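Local coordinates for xyloglucanase (Paenibacillus pabuli, PDB 2JEP), which hydrolyses the beta-1,4-linked glucan backbone of xyloglucan in plant cell walls, probably by the retaining mechanism of glycoside hydrolase family 5, at residues L301-K306 with K350-M356; Q281-T285 with G296-L301; N228-D232 with S262-Y266; T234-F240 with D310-T314; A344-A349 with A389-M394. All blocks are in the same frame, centred on the assembly; numbering follows the deposited sequence.

All five contacts belong to one (beta/alpha)8 barrel. Interactions 1, 2 and 4 share helix 298-313: interaction 2 sits at its start, interaction 1 follows, and interaction 4 lies at its far end. The centres of interactions 2 and 4 are about 24 Å apart. Interaction 1 is linked to interaction 3 by Q304 NE2 and D232 OD1, 2.9 Å apart, and to interaction 5 by K352 NZ and M394 O, 2.8 Å apart. Interaction 3 is nearest the probable active site: H264 and Y266 are hydrogen-bonded to E182 and E323, the probable catalytic glutamates. The H264 side chain is about 7 Å from a bound calcium ion. The others lie on outer helices and a connecting loop.

Interaction 1. Residues L301-K306 with K350-M356; sequences LESQFK and KAKKYKM
Outer helices 298-313 and 336-353 of the TIM barrel meet here, running the same way. CA of E302 is nearest CA of K350 (6.8 Å), CA of K306 nearest CA of Y354 (6.6 Å). F305 (chi1 m) points toward the second helix, its CD2 3.5 Å from K350 CG and 3.6 Å from A351 N. M356 SD sits 4.0 Å from F305 CD2, an oblique Met-aromatic contact. K350 (t, p, p, t) points toward helix 298-313, and its NZ makes a salt bridge with E302 OE1 at 2.8 Å. K353 NZ makes a second with the same OE1 at 2.9 Å. K306 CA sits over one face of the Y354 ring (chi1 m), a CH-pi contact 3.9 Å from the centroid. Y354 OH donates to E302 OE2 at 2.5 Å. Helix 336-353 ends in a Schellman motif: K355 has positive phi, M356 N donates to A351 O (2.9 Å) and K355 N to K352 O (3.2 Å). The E302 charge is thus compensated at the outer edge while F305 packs inward.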
# COMPACT_ATOMS: atom_id res chain seq x y z
N LEU A 301 16.09 0.38 10.91
CA LEU A 301 15.23 1.22 10.10
C LEU A 301 16.06 2.04 9.11
O LEU A 301 15.73 2.14 7.92
CB LEU A 301 14.39 2.12 11.01
CG LEU A 301 13.57 3.22 10.37
CD1 LEU A 301 12.56 2.68 9.34
CD2 LEU A 301 12.87 4.02 11.44
N GLU A 302 17.14 2.63 9.61
CA GLU A 302 18.07 3.37 8.74
C GLU A 302 18.61 2.53 7.59
O GLU A 302 18.57 2.96 6.42
CB GLU A 302 19.20 3.95 9.61
CG GLU A 302 20.43 4.44 8.84
CD GLU A 302 20.19 5.61 7.92
OE1 GLU A 302 19.29 6.46 8.19
OE2 GLU A 302 20.93 5.71 6.89
N SER A 303 19.14 1.35 7.89
CA SER A 303 19.71 0.45 6.88
C SER A 303 18.66 0.05 5.84
O SER A 303 18.91 0.03 4.64
CB SER A 303 20.26 -0.82 7.54
OG SER A 303 20.83 -1.71 6.58
N GLN A 304 17.48 -0.32 6.33
CA GLN A 304 16.43 -0.75 5.45
C GLN A 304 16.03 0.33 4.46
O GLN A 304 15.94 0.11 3.25
CB GLN A 304 15.22 -1.20 6.27
CG GLN A 304 15.44 -2.51 6.98
CD GLN A 304 15.33 -3.67 6.07
OE1 GLN A 304 14.23 -3.94 5.56
NE2 GLN A 304 16.43 -4.34 5.82
N PHE A 305 15.70 1.51 4.96
CA PHE A 305 15.22 2.56 4.07
C PHE A 305 16.34 3.09 3.20
O PHE A 305 16.12 3.38 2.01
CB PHE A 305 14.52 3.68 4.84
CG PHE A 305 13.10 3.36 5.27
CD1 PHE A 305 12.64 2.06 5.40
CD2 PHE A 305 12.22 4.39 5.58
CE1 PHE A 305 11.35 1.80 5.81
CE2 PHE A 305 10.92 4.14 6.01
CZ PHE A 305 10.49 2.83 6.11
N LYS A 306 17.57 3.16 3.72
CA LYS A 306 18.67 3.57 2.86
C LYS A 306 18.81 2.60 1.68
O LYS A 306 19.14 3.03 0.57
CB LYS A 306 19.98 3.67 3.62
CG LYS A 306 21.09 4.25 2.75
CD LYS A 306 22.34 4.55 3.57
CE LYS A 306 23.36 5.28 2.73
NZ LYS A 306 23.96 4.40 1.69
N LYS A 350 12.21 8.81 8.58
CA LYS A 350 13.22 8.09 7.77
C LYS A 350 12.80 8.11 6.31
O LYS A 350 13.64 8.24 5.41
CB LYS A 350 13.37 6.66 8.26
CG LYS A 350 14.60 5.95 7.69
CD LYS A 350 15.92 6.59 8.15
CE LYS A 350 16.19 6.33 9.61
NZ LYS A 350 17.36 7.15 10.06
N ALA A 351 11.50 7.92 6.07
CA ALA A 351 10.98 8.10 4.70
C ALA A 351 11.29 9.50 4.17
O ALA A 351 11.73 9.67 3.02
CB ALA A 351 9.48 7.82 4.64
N LYS A 352 11.04 10.52 4.99
CA LYS A 352 11.31 11.89 4.57
C LYS A 352 12.78 12.08 4.23
O LYS A 352 13.12 12.68 3.19
CB LYS A 352 10.86 12.87 5.67
CG LYS A 352 11.10 14.37 5.37
CD LYS A 352 10.05 14.95 4.48
CE LYS A 352 10.31 16.44 4.21
NZ LYS A 352 10.64 17.21 5.42
N LYS A 353 13.66 11.54 5.07
CA LYS A 353 15.12 11.64 4.86
C LYS A 353 15.51 11.08 3.51
O LYS A 353 16.33 11.66 2.78
CB LYS A 353 15.85 10.91 5.96
CG LYS A 353 17.36 10.83 5.79
CD LYS A 353 17.98 10.04 6.91
CE LYS A 353 19.50 9.97 6.74
NZ LYS A 353 20.15 9.17 7.80
N TYR A 354 14.93 9.93 3.18
CA TYR A 354 15.31 9.18 1.99
C TYR A 354 14.33 9.41 0.83
O TYR A 354 14.32 8.64 -0.14
CB TYR A 354 15.51 7.70 2.30
CG TYR A 354 16.84 7.49 2.99
CD1 TYR A 354 18.02 7.81 2.33
CD2 TYR A 354 16.93 7.02 4.29
CE1 TYR A 354 19.23 7.67 2.94
CE2 TYR A 354 18.15 6.88 4.91
CZ TYR A 354 19.31 7.21 4.22
OH TYR A 354 20.54 7.10 4.82
N LYS A 355 13.58 10.51 0.91
CA LYS A 355 12.80 11.00 -0.19
C LYS A 355 11.83 9.96 -0.73
O LYS A 355 11.70 9.77 -1.93
CB LYS A 355 13.73 11.53 -1.29
CG LYS A 355 14.83 12.41 -0.73
CD LYS A 355 14.28 13.62 -0.08
N MET A 356 11.10 9.34 0.21
CA MET A 356 10.10 8.35 -0.15
C MET A 356 8.83 8.61 0.66
O MET A 356 8.85 9.35 1.65
CB MET A 356 10.64 6.94 0.04
CG MET A 356 11.23 6.67 1.41
SD MET A 356 12.06 5.09 1.61
CE MET A 356 13.51 5.35 0.57

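Interaction 2. Residues Q281-T285 with G296-L301; sequences QWGAT and GQEDYL
W282 (chi1 t, chi2 87°) lays one face of its indole against Q297 OE1. Its edge points at the start of helix 298-313, where W282 NE1 donates to G296 O at 3.0 Å. The six-membered ring reaches further along: W282 CH2 is 4.0 Å from E298 CG and 4.4 Å from L301 CD2. The loop 281-285 has no regular structure. W282 is extended, G283 has phi 83° and psi 179°, and A284 turns to helical angles. CA of G283 lies nearest CA of Q297, at 5.6 Å. Q297 is at the N-cap position, and L301 N bonds Q297 O at 3.0 Å in the first helical turn. The Q297 side chain (m, m) bends back to the loop, and its OE1 accepts from G283 N at 2.7 Å. E298 (chi1 m, chi2 91°) does the same one step on: A284 N donates to E298 OE2 at 2.8 Å. Water 1 joins Q281 O (2.8 Å) to Q297 NE2 (3.1 Å). Y343 meets the W282 ring edge-to-face, and A346 also touches it. Loop 281-285 belongs to the beta-alpha connection of the (beta/alpha)8 barrel from strand 259-265 to helix 298-313, and folds back onto the helix start.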
# COMPACT_ATOMS: atom_id res chain seq x y z
N GLN A 281 7.27 -2.03 23.42
CA GLN A 281 8.04 -0.80 23.35
C GLN A 281 9.04 -0.90 22.21
O GLN A 281 9.37 -1.99 21.77
CB GLN A 281 8.78 -0.53 24.68
CG GLN A 281 7.86 -0.69 25.90
CD GLN A 281 8.49 -0.25 27.18
OE1 GLN A 281 9.68 0.10 27.25
NE2 GLN A 281 7.69 -0.24 28.23
N TRP A 282 9.51 0.25 21.75
CA TRP A 282 10.41 0.35 20.62
C TRP A 282 11.23 1.64 20.73
O TRP A 282 10.71 2.67 21.12
CB TRP A 282 9.60 0.38 19.30
CG TRP A 282 10.47 0.41 18.07
CD1 TRP A 282 10.98 -0.68 17.41
CD2 TRP A 282 10.99 1.56 17.40
NE1 TRP A 282 11.77 -0.26 16.37
CE2 TRP A 282 11.81 1.10 16.36
CE3 TRP A 282 10.86 2.94 17.59
CZ2 TRP A 282 12.44 1.96 15.48
CZ3 TRP A 282 11.51 3.79 16.74
CH2 TRP A 282 12.30 3.29 15.71
N GLY A 283 12.48 1.54 20.31
CA GLY A 283 13.35 2.67 20.18
C GLY A 283 14.02 3.08 21.47
O GLY A 283 13.78 2.52 22.54
N ALA A 284 14.84 4.11 21.35
CA ALA A 284 15.72 4.50 22.44
C ALA A 284 14.99 4.92 23.70
O ALA A 284 15.55 4.79 24.79
CB ALA A 284 16.63 5.65 21.99
N THR A 285 13.75 5.40 23.56
CA THR A 285 13.02 5.87 24.73
C THR A 285 12.28 4.77 25.48
O THR A 285 11.66 5.04 26.51
CB THR A 285 12.05 7.01 24.41
OG1 THR A 285 10.96 6.51 23.62
CG2 THR A 285 12.77 8.17 23.69
N GLY A 296 15.95 -4.63 15.27
CA GLY A 296 14.93 -3.89 14.53
C GLY A 296 14.70 -2.46 14.99
O GLY A 296 13.64 -1.88 14.76
N GLN A 297 15.72 -1.87 15.60
CA GLN A 297 15.60 -0.55 16.17
C GLN A 297 15.99 0.52 15.16
O GLN A 297 15.93 0.27 13.94
CB GLN A 297 16.42 -0.47 17.45
CG GLN A 297 16.03 -1.56 18.42
CD GLN A 297 14.58 -1.46 18.89
OE1 GLN A 297 14.16 -0.41 19.41
NE2 GLN A 297 13.80 -2.52 18.68
N GLU A 298 16.38 1.70 15.62
CA GLU A 298 16.62 2.84 14.73
C GLU A 298 17.68 2.53 13.68
O GLU A 298 17.59 3.01 12.54
CB GLU A 298 17.07 4.05 15.56
CG GLU A 298 16.00 4.66 16.47
CD GLU A 298 15.95 4.10 17.89
OE1 GLU A 298 16.34 2.94 18.13
OE2 GLU A 298 15.50 4.88 18.77
N ASP A 299 18.71 1.78 14.08
CA ASP A 299 19.78 1.41 13.15
C ASP A 299 19.29 0.54 12.00
O ASP A 299 19.72 0.70 10.85
CB ASP A 299 20.98 0.78 13.87
CG ASP A 299 20.62 -0.36 14.87
OD1 ASP A 299 19.42 -0.67 15.10
OD2 ASP A 299 21.58 -0.99 15.42
N TYR A 300 18.40 -0.38 12.33
CA TYR A 300 17.81 -1.26 11.32
C TYR A 300 16.91 -0.50 10.37
O TYR A 300 16.98 -0.67 9.15
CB TYR A 300 17.05 -2.39 12.02
CG TYR A 300 16.46 -3.38 11.07
CD1 TYR A 300 17.24 -4.35 10.49
CD2 TYR A 300 15.12 -3.36 10.77
CE1 TYR A 300 16.69 -5.27 9.62
CE2 TYR A 300 14.56 -4.28 9.88
CZ TYR A 300 15.34 -5.24 9.33
OH TYR A 300 14.78 -6.13 8.45
N LEU A 301 16.09 0.38 10.91
CA LEU A 301 15.23 1.22 10.10
C LEU A 301 16.06 2.04 9.11
O LEU A 301 15.73 2.14 7.92
CB LEU A 301 14.39 2.12 11.01
CG LEU A 301 13.57 3.22 10.37
CD1 LEU A 301 12.56 2.68 9.34
CD2 LEU A 301 12.87 4.02 11.44
O HOH W 1 11.03 -3.11 19.85

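Interaction 3. Residues N228-D232 with S262-Y266; sequences NTNID and SAHYY
N228 and T229 both have positive phi, near 50°, so the chain turns sharply before helix 231-235. T229 OG1 donates to N228 O at 2.7 Å. T229 points toward strand 259-265, with its CA 4.3 Å from CA of A263. Its carbonyl O accepts from H264 N at 2.9 Å. With chi1 p, its CG2 sits over one face of the H264 imidazole, a CH-pi contact 3.7 Å from the ring centroid. H264 ND1 is hydrogen-bonded to E182, and the H264 side chain is about 7 Å from a bound calcium ion. The contact joins helix and strand of the beta-alpha-beta unit 222-225, 231-235, 259-265 of the (beta/alpha)8 barrel. E182 and E323, the latter hydrogen-bonded to Y266 OH, probably are the two catalytic glutamates, as in family 5. N230 is the N-cap, and its OD1 bonds Y233 N. I231 N donates to water 2 (2.9 Å), which donates to H264 O (2.8 Å). The I231 side chain (m, t) turns to the strand, with CG1 3.6 Å from A263 CB and CD1 4.1 Å from Y265 CD1.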
# COMPACT_ATOMS: atom_id res chain seq x y z
N ASN A 228 6.34 -9.91 -1.89
CA ASN A 228 5.74 -9.73 -0.56
C ASN A 228 5.98 -8.34 0.02
O ASN A 228 5.99 -8.19 1.24
CB ASN A 228 6.18 -10.78 0.45
CG ASN A 228 5.19 -10.92 1.57
OD1 ASN A 228 3.99 -10.64 1.40
ND2 ASN A 228 5.67 -11.39 2.71
N THR A 229 6.12 -7.33 -0.83
CA THR A 229 6.42 -5.96 -0.41
C THR A 229 7.62 -5.89 0.56
O THR A 229 7.72 -4.98 1.37
CB THR A 229 5.21 -5.18 0.11
OG1 THR A 229 4.67 -5.81 1.27
CG2 THR A 229 4.14 -5.02 -0.96
N ASN A 230 8.53 -6.86 0.43
CA ASN A 230 9.65 -6.99 1.36
C ASN A 230 10.87 -6.24 0.83
O ASN A 230 11.37 -6.56 -0.27
CB ASN A 230 9.95 -8.49 1.51
CG ASN A 230 11.07 -8.78 2.46
OD1 ASN A 230 12.22 -8.57 2.16
ND2 ASN A 230 10.73 -9.31 3.60
N ILE A 231 11.39 -5.31 1.62
CA ILE A 231 12.55 -4.52 1.17
C ILE A 231 13.74 -5.39 0.76
O ILE A 231 14.25 -5.26 -0.35
CB ILE A 231 12.96 -3.49 2.25
CG1 ILE A 231 11.91 -2.35 2.31
CG2 ILE A 231 14.35 -2.92 1.97
CD1 ILE A 231 12.09 -1.36 3.47
N ASP A 232 14.16 -6.29 1.63
CA ASP A 232 15.35 -7.09 1.32
C ASP A 232 15.17 -7.90 0.05
O ASP A 232 16.10 -8.02 -0.76
CB ASP A 232 15.63 -8.06 2.44
CG ASP A 232 16.26 -7.40 3.67
OD1 ASP A 232 16.65 -6.22 3.62
OD2 ASP A 232 16.38 -8.14 4.67
N SER A 262 6.91 -0.03 -4.59
CA SER A 262 6.23 -0.24 -3.31
C SER A 262 7.00 -1.15 -2.39
O SER A 262 7.53 -2.14 -2.85
CB SER A 262 4.90 -0.90 -3.60
OG SER A 262 4.28 -1.38 -2.43
N ALA A 263 7.04 -0.81 -1.09
CA ALA A 263 7.41 -1.77 -0.04
C ALA A 263 6.54 -1.45 1.17
O ALA A 263 5.99 -0.33 1.28
CB ALA A 263 8.93 -1.69 0.32
N HIS A 264 6.38 -2.45 2.04
CA HIS A 264 5.65 -2.29 3.30
C HIS A 264 6.59 -2.52 4.47
O HIS A 264 7.57 -3.23 4.32
CB HIS A 264 4.47 -3.27 3.37
CG HIS A 264 3.40 -3.01 2.36
ND1 HIS A 264 2.34 -3.87 2.13
CD2 HIS A 264 3.27 -2.01 1.45
CE1 HIS A 264 1.58 -3.37 1.16
NE2 HIS A 264 2.11 -2.23 0.74
N TYR A 265 6.29 -1.92 5.61
CA TYR A 265 7.23 -1.97 6.73
C TYR A 265 6.51 -2.11 8.06
O TYR A 265 5.80 -1.20 8.48
CB TYR A 265 8.09 -0.72 6.75
CG TYR A 265 9.31 -0.83 7.64
CD1 TYR A 265 10.43 -1.51 7.21
CD2 TYR A 265 9.32 -0.30 8.94
CE1 TYR A 265 11.54 -1.63 8.04
CE2 TYR A 265 10.43 -0.43 9.75
CZ TYR A 265 11.53 -1.08 9.29
OH TYR A 265 12.66 -1.22 10.07
N TYR A 266 6.74 -3.24 8.72
CA TYR A 266 6.17 -3.53 10.02
C TYR A 266 7.23 -4.20 10.91
O TYR A 266 6.89 -5.03 11.76
CB TYR A 266 4.97 -4.45 9.89
CG TYR A 266 3.76 -3.91 9.13
CD1 TYR A 266 2.82 -3.14 9.77
CD2 TYR A 266 3.54 -4.23 7.82
CE1 TYR A 266 1.67 -2.74 9.13
CE2 TYR A 266 2.40 -3.82 7.15
CZ TYR A 266 1.48 -3.05 7.80
OH TYR A 266 0.29 -2.68 7.21
O HOH W 2 9.91 -4.80 4.05

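Interaction 4. Residues T234-F240 with D310-T314; sequences TVGNYGF and DKFVT
This contact lies in the outer helical layer of the TIM barrel, where the end of the short helix 231-235 meets the end of helix 298-313. CA of V235 is nearest CA of K311, at 6.2 Å. Segment 310-314 includes a wider pi-type turn at 310-313, and both K311 and F312 point toward the other segment. F312 (chi1 m) is the main apolar piece. Its CE2 lies 3.8 Å from T234 CG2 and 3.7 Å from V235 CG1, and its CZ is 3.7 Å from T234 O, which meets the ring at its edge. V235 (chi1 m in the conformer given) also sets its CG1 4.0 Å from K311 CB. The two helices follow successive barrel strands, 222-225 and 259-265, so the contact joins adjacent beta-alpha units. F312 also touches V319 of the next strand, 319-324. After V235 the chain leaves helical angles at G236 and makes an inverse gamma turn centred on N237. G239, at phi 125°, then brings the chain back to F240. The F240 ring (chi1 t) meets the F312 ring obliquely, with centroids 5.8 Å apart, planes at 87° and F240 CE2 3.8 Å from F312 CE1. No direct hydrogen bond crosses the contact. K311 (chi1 t, chi2 p, chi3 p) places CE 3.6 Å from V235 O. Water 3 donates to V235 O at 2.7 Å and accepts weakly from K311 NZ at 3.4 Å.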
# COMPACT_ATOMS: atom_id res chain seq x y z
N THR A 234 13.31 -7.20 -2.47
CA THR A 234 13.15 -6.28 -3.59
C THR A 234 14.48 -5.63 -3.99
O THR A 234 14.76 -5.47 -5.17
CB THR A 234 12.08 -5.22 -3.27
OG1 THR A 234 10.88 -5.89 -2.86
CG2 THR A 234 11.79 -4.34 -4.45
N VAL A 235 15.29 -5.26 -3.00
CA VAL A 235 16.57 -4.62 -3.32
C VAL A 235 17.70 -5.61 -3.55
O VAL A 235 18.64 -5.29 -4.28
CB VAL A 235 17.02 -3.57 -2.26
CG1 VAL A 235 15.94 -2.50 -2.10
CG2 VAL A 235 17.41 -4.24 -0.92
N GLY A 236 17.63 -6.78 -2.96
CA GLY A 236 18.70 -7.75 -3.10
C GLY A 236 18.64 -8.53 -4.40
O GLY A 236 17.77 -8.31 -5.23
N ASN A 237 19.58 -9.46 -4.56
CA ASN A 237 19.69 -10.20 -5.82
C ASN A 237 18.85 -11.46 -5.79
O ASN A 237 19.37 -12.58 -5.78
CB ASN A 237 21.16 -10.51 -6.11
CG ASN A 237 21.36 -11.10 -7.48
OD1 ASN A 237 20.52 -10.92 -8.37
ND2 ASN A 237 22.46 -11.81 -7.67
N TYR A 238 17.53 -11.29 -5.77
CA TYR A 238 16.59 -12.39 -5.62
C TYR A 238 15.67 -12.58 -6.81
O TYR A 238 14.90 -13.56 -6.84
CB TYR A 238 15.71 -12.18 -4.38
CG TYR A 238 16.49 -12.23 -3.08
CD1 TYR A 238 16.81 -13.45 -2.49
CD2 TYR A 238 16.91 -11.06 -2.45
CE1 TYR A 238 17.53 -13.50 -1.29
CE2 TYR A 238 17.61 -11.10 -1.24
CZ TYR A 238 17.92 -12.32 -0.67
OH TYR A 238 18.61 -12.33 0.53
N GLY A 239 15.77 -11.70 -7.78
CA GLY A 239 14.99 -11.85 -9.00
C GLY A 239 14.11 -10.68 -9.41
O GLY A 239 13.54 -10.70 -10.50
N PHE A 240 13.99 -9.64 -8.57
CA PHE A 240 13.16 -8.50 -8.99
C PHE A 240 13.74 -7.87 -10.25
O PHE A 240 14.94 -7.69 -10.35
CB PHE A 240 13.11 -7.44 -7.88
CG PHE A 240 12.22 -6.26 -8.20
CD1 PHE A 240 10.85 -6.39 -8.24
CD2 PHE A 240 12.76 -5.02 -8.50
CE1 PHE A 240 10.05 -5.29 -8.51
CE2 PHE A 240 11.95 -3.94 -8.80
CZ PHE A 240 10.61 -4.08 -8.81
N ASP A 310 19.06 3.80 -2.17
CA ASP A 310 20.24 3.52 -2.99
C ASP A 310 19.86 2.74 -4.27
O ASP A 310 20.43 2.97 -5.34
CB ASP A 310 21.24 2.71 -2.19
CG ASP A 310 21.97 3.52 -1.14
OD1 ASP A 310 21.97 4.76 -1.19
OD2 ASP A 310 22.57 2.89 -0.24
N LYS A 311 18.93 1.80 -4.16
CA LYS A 311 18.60 0.93 -5.29
C LYS A 311 17.66 1.61 -6.27
O LYS A 311 17.82 1.44 -7.48
CB LYS A 311 18.00 -0.39 -4.80
CG LYS A 311 17.70 -1.41 -5.89
CD LYS A 311 18.91 -1.79 -6.74
CE LYS A 311 20.02 -2.44 -5.93
NZ LYS A 311 21.12 -2.92 -6.82
N PHE A 312 16.67 2.34 -5.76
CA PHE A 312 15.58 2.84 -6.59
C PHE A 312 15.51 4.34 -6.70
O PHE A 312 15.43 4.86 -7.81
CB PHE A 312 14.24 2.25 -6.11
CG PHE A 312 14.20 0.77 -6.16
CD1 PHE A 312 14.29 0.12 -7.39
CD2 PHE A 312 14.05 0.01 -5.01
CE1 PHE A 312 14.28 -1.23 -7.45
CE2 PHE A 312 14.04 -1.37 -5.09
CZ PHE A 312 14.14 -1.98 -6.31
N VAL A 313 15.49 5.05 -5.57
CA VAL A 313 15.28 6.50 -5.63
C VAL A 313 16.37 7.17 -6.47
O VAL A 313 16.07 8.08 -7.27
CB VAL A 313 15.22 7.15 -4.22
CG1 VAL A 313 15.02 8.68 -4.36
CG2 VAL A 313 14.05 6.55 -3.39
N THR A 314 17.61 6.72 -6.29
CA THR A 314 18.74 7.28 -7.02
C THR A 314 18.65 7.05 -8.52
O THR A 314 19.39 7.69 -9.28
CB THR A 314 20.09 6.68 -6.57
OG1 THR A 314 20.13 5.26 -6.78
CG2 THR A 314 20.40 7.03 -5.13
O HOH W 3 20.27 -6.14 -6.30

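Interaction 5. Residues A344-A349 with A389-M394; sequences AKAVTA and AIMQGM
Helices 336-353 and 384-393 follow the last two strands of the (beta/alpha)8 barrel and pack side by side on its outside. The axes of the two short helical segments approach to 7.5 Å and cross at -27°, running nearly the same way. A389 starts the second segment, with its CA 4.7 Å from CA of K345. Its CB is 3.9 Å from K345 CB, and its carbonyl O takes a CA-H...O contact from K345 CA at 3.5 Å. I390 turns its side chain to the barrel side, where it also touches Y360 of strand 357-362. I390 CG1 is 3.8 Å from A344 CB, and I390 O is 3.3 Å from T348 CG2. T348 has chi1 m, and its OG1 donates to A344 O at 2.8 Å, which ties its hydroxyl back to its own helix. Q392 (m, t) accepts through OE1 from K345 NZ at 2.9 Å; the K345 chain is fully extended. G393 is where the helices come closest, with its CA 4.2 Å from CA of A349. A CB here would clash with K345 O and T348 CB, so glycine suits the tight fit. G393 O receives a CA-H...O contact from A349 CA at 3.2 Å. M394 lies past the helix. Its CB points away, but all three chi angles are m, and the side chain curls back until M394 SD lies 3.5 Å from T348 CG2.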
# COMPACT_ATOMS: atom_id res chain seq x y z
N ALA A 344 6.02 5.58 14.75
CA ALA A 344 5.43 6.24 13.60
C ALA A 344 6.26 7.45 13.19
O ALA A 344 6.47 7.70 12.00
CB ALA A 344 3.98 6.67 13.87
N LYS A 345 6.72 8.24 14.16
CA LYS A 345 7.56 9.39 13.84
C LYS A 345 8.86 8.95 13.19
O LYS A 345 9.31 9.58 12.22
CB LYS A 345 7.86 10.20 15.11
CG LYS A 345 8.70 11.43 14.85
CD LYS A 345 8.72 12.34 16.06
CE LYS A 345 9.59 13.56 15.79
NZ LYS A 345 9.46 14.53 16.91
N ALA A 346 9.48 7.91 13.74
CA ALA A 346 10.76 7.46 13.22
C ALA A 346 10.62 6.96 11.78
O ALA A 346 11.44 7.29 10.91
CB ALA A 346 11.35 6.40 14.12
N VAL A 347 9.59 6.16 11.50
CA VAL A 347 9.41 5.63 10.15
C VAL A 347 9.12 6.78 9.20
O VAL A 347 9.66 6.84 8.09
CB VAL A 347 8.30 4.54 10.11
CG1 VAL A 347 7.95 4.18 8.67
CG2 VAL A 347 8.71 3.31 10.93
N THR A 348 8.24 7.71 9.62
CA THR A 348 7.89 8.85 8.76
C THR A 348 9.13 9.69 8.47
O THR A 348 9.38 10.07 7.31
CB THR A 348 6.78 9.70 9.41
OG1 THR A 348 5.62 8.87 9.60
CG2 THR A 348 6.42 10.88 8.56
N ALA A 349 9.89 9.99 9.52
CA ALA A 349 11.09 10.83 9.36
C ALA A 349 12.11 10.13 8.49
O ALA A 349 12.83 10.79 7.74
CB ALA A 349 11.70 11.13 10.71
N ALA A 389 2.85 12.76 15.84
CA ALA A 389 4.17 12.15 15.63
C ALA A 389 4.48 12.00 14.14
O ALA A 389 5.58 12.32 13.69
CB ALA A 389 4.21 10.81 16.35
N ILE A 390 3.50 11.56 13.35
CA ILE A 390 3.68 11.45 11.91
C ILE A 390 3.97 12.83 11.33
O ILE A 390 4.85 13.01 10.49
CB ILE A 390 2.43 10.80 11.24
CG1 ILE A 390 2.32 9.33 11.66
CG2 ILE A 390 2.47 10.95 9.70
CD1 ILE A 390 0.98 8.67 11.28
N MET A 391 3.16 13.82 11.70
CA MET A 391 3.34 15.13 11.12
C MET A 391 4.66 15.77 11.54
O MET A 391 5.30 16.44 10.74
CB MET A 391 2.13 16.02 11.40
CG MET A 391 0.83 15.42 10.82
SD MET A 391 0.85 15.23 9.02
CE MET A 391 -0.42 13.96 8.80
N GLN A 392 5.10 15.53 12.77
CA GLN A 392 6.44 15.97 13.18
C GLN A 392 7.51 15.31 12.33
O GLN A 392 8.51 15.93 11.96
CB GLN A 392 6.71 15.64 14.65
CG GLN A 392 5.89 16.47 15.62
CD GLN A 392 5.85 15.89 17.01
OE1 GLN A 392 6.64 14.99 17.34
NE2 GLN A 392 4.92 16.37 17.84
N GLY A 393 7.31 14.03 12.02
CA GLY A 393 8.26 13.30 11.19
C GLY A 393 8.36 13.82 9.76
O GLY A 393 9.35 13.55 9.07
N MET A 394 7.35 14.56 9.29
CA MET A 394 7.40 15.17 7.96
C MET A 394 8.11 16.53 7.92
O MET A 394 8.22 17.13 6.84
CB MET A 394 5.98 15.35 7.39
CG MET A 394 5.26 14.04 7.10
SD MET A 394 6.04 13.01 5.86
CE MET A 394 6.14 14.18 4.53